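Local coordinates for protein fuculose-1-phosphate aldolase (Thermus thermophilus, PDB 2FK5) that is a class II aldolase of the aldolase and adducin family, with an AraD-like fold, and forms an assembly of eight chains here, at residues R75-Y78 with R79-A83. Residues are numbered along the deposited sequence; the frame is centred on the assembly and turned at random.
Sequences REVY and RRTGA
Glu76 holds Arg79 and Arg80 in a salt-bridge network on the last turn of helix 71-80, part of the AraD-like fold of class II aldolases. Each carboxylate oxygen takes one arginine. OE1 of Glu76 meets NH1 of Arg79 at 3.1 Å on its syn side, with the two planes nearly perpendicular. OE2 of Glu76 receives NE of Arg80 at 2.6 Å on its anti side, close to the guanidinium plane. The Glu76 chain bends at CB-CG (chi2 59°), which turns the carboxylate back toward both arginines. Arg75 lies alongside Arg79, and their guanidinium groups stack flat, centres 3.8 Å apart and planes at 10°. NH2 of Arg79 sits over the centre of the Arg75 group. The nearby carboxylate probably eases this pairing of like charges. Ala83 O lies at the edge of the Tyr78 ring, 3.3 Å from Tyr78 CD2, as the chain leads into strand 85-89. The methyl of Ala83 touches CG1 of Val77. Thr81 is the first residue past the helix to leave helical phi/psi. Its N and OG1 both donate to Val77 O, from opposite faces of the carbonyl plane. Thr81 OG1 comes to 2.5 Å from Val77 O. Further out, Arg79 NH2 hydrogen-bonds to Leu59 O, and Arg80 NH1 forms a salt bridge with Glu138 on helix 130-142. The Tyr78 ring meets Phe37, and its OH hydrogen-bonds to Ser30 OG. In an ST turn, Thr81 OG1 also accepts the backbone N-H of Ala83, with Ala83 N at 3.1 Å and an N-H...O angle of 161°.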
loop_
_atom_site.group_PDB
_atom_site.type_symbol
_atom_site.label_atom_id
_atom_site.label_comp_id
_atom_site.label_asym_id
_atom_site.label_seq_id
_atom_site.Cartn_x
_atom_site.Cartn_y
_atom_site.Cartn_z
ATOM N N ARG A 75 -6.624 -31.096 3.433
ATOM C CA ARG A 75 -6.167 -32.464 3.208
ATOM C C ARG A 75 -7.220 -33.316 2.502
ATOM O O ARG A 75 -6.921 -34.027 1.538
ATOM C CB ARG A 75 -5.785 -33.120 4.535
ATOM C CG ARG A 75 -5.220 -34.531 4.359
ATOM C CD ARG A 75 -4.838 -35.133 5.687
ATOM N NE ARG A 75 -6.006 -35.332 6.535
ATOM C CZ ARG A 75 -5.961 -35.894 7.736
ATOM N NH1 ARG A 75 -4.800 -36.313 8.225
ATOM N NH2 ARG A 75 -7.073 -36.036 8.448
ATOM N N GLU A 76 -8.461 -33.232 2.971
ATOM C CA GLU A 76 -9.538 -34.017 2.381
ATOM C C GLU A 76 -9.786 -33.601 0.939
ATOM O O GLU A 76 -10.051 -34.439 0.083
ATOM C CB GLU A 76 -10.816 -33.863 3.216
ATOM C CG GLU A 76 -11.815 -34.999 3.043
ATOM C CD GLU A 76 -11.227 -36.355 3.410
ATOM O OE1 GLU A 76 -10.506 -36.433 4.427
ATOM O OE2 GLU A 76 -11.491 -37.338 2.687
ATOM N N VAL A 77 -9.701 -32.302 0.659
ATOM C CA VAL A 77 -9.897 -31.824 -0.707
ATOM C C VAL A 77 -8.826 -32.406 -1.624
ATOM O O VAL A 77 -9.109 -32.816 -2.745
ATOM C CB VAL A 77 -9.812 -30.269 -0.794
ATOM C CG1 VAL A 77 -9.832 -29.831 -2.243
ATOM C CG2 VAL A 77 -10.967 -29.635 -0.041
ATOM N N TYR A 78 -7.586 -32.433 -1.155
ATOM C CA TYR A 78 -6.514 -32.969 -1.979
ATOM C C TYR A 78 -6.653 -34.483 -2.133
ATOM O O TYR A 78 -6.327 -35.034 -3.180
ATOM C CB TYR A 78 -5.159 -32.616 -1.377
ATOM C CG TYR A 78 -4.823 -31.151 -1.529
ATOM C CD1 TYR A 78 -4.412 -30.397 -0.436
ATOM C CD2 TYR A 78 -4.920 -30.523 -2.770
ATOM C CE1 TYR A 78 -4.101 -29.037 -0.573
ATOM C CE2 TYR A 78 -4.613 -29.164 -2.920
ATOM C CZ TYR A 78 -4.207 -28.433 -1.813
ATOM O OH TYR A 78 -3.917 -27.090 -1.942
ATOM N N ARG A 79 -7.143 -35.141 -1.089
ATOM C CA ARG A 79 -7.344 -36.589 -1.136
ATOM C C ARG A 79 -8.405 -36.956 -2.170
ATOM O O ARG A 79 -8.182 -37.805 -3.026
ATOM C CB ARG A 79 -7.804 -37.116 0.224
ATOM C CG ARG A 79 -6.745 -37.223 1.306
ATOM C CD ARG A 79 -7.413 -37.588 2.631
ATOM N NE ARG A 79 -6.468 -37.952 3.683
ATOM C CZ ARG A 79 -6.825 -38.241 4.931
ATOM N NH1 ARG A 79 -8.104 -38.200 5.284
ATOM N NH2 ARG A 79 -5.908 -38.591 5.825
ATOM N N ARG A 80 -9.556 -36.293 -2.093
ATOM C CA ARG A 80 -10.682 -36.582 -2.974
ATOM C C ARG A 80 -10.788 -35.876 -4.317
ATOM O O ARG A 80 -11.596 -36.278 -5.149
ATOM C CB ARG A 80 -11.986 -36.360 -2.204
ATOM C CG ARG A 80 -12.145 -37.287 -1.023
ATOM C CD ARG A 80 -13.292 -36.867 -0.120
ATOM N NE ARG A 80 -13.408 -37.764 1.023
ATOM C CZ ARG A 80 -14.183 -38.843 1.051
ATOM N NH1 ARG A 80 -14.922 -39.155 -0.006
ATOM N NH2 ARG A 80 -14.202 -39.621 2.128
ATOM N N THR A 81 -9.993 -34.835 -4.546
ATOM C CA THR A 81 -10.082 -34.118 -5.814
ATOM C C THR A 81 -8.714 -33.954 -6.460
ATOM O O THR A 81 -7.699 -34.340 -5.891
ATOM C CB THR A 81 -10.667 -32.703 -5.623
ATOM O OG1 THR A 81 -9.677 -31.871 -5.013
ATOM C CG2 THR A 81 -11.901 -32.740 -4.723
ATOM N N GLY A 82 -8.703 -33.365 -7.653
ATOM C CA GLY A 82 -7.456 -33.129 -8.355
ATOM C C GLY A 82 -6.949 -31.720 -8.097
ATOM O O GLY A 82 -6.104 -31.204 -8.826
ATOM N N ALA A 83 -7.460 -31.090 -7.047
ATOM C CA ALA A 83 -7.047 -29.728 -6.720
ATOM C C ALA A 83 -5.539 -29.622 -6.611
ATOM O O ALA A 83 -4.892 -30.513 -6.065
ATOM C CB ALA A 83 -7.689 -29.291 -5.417
#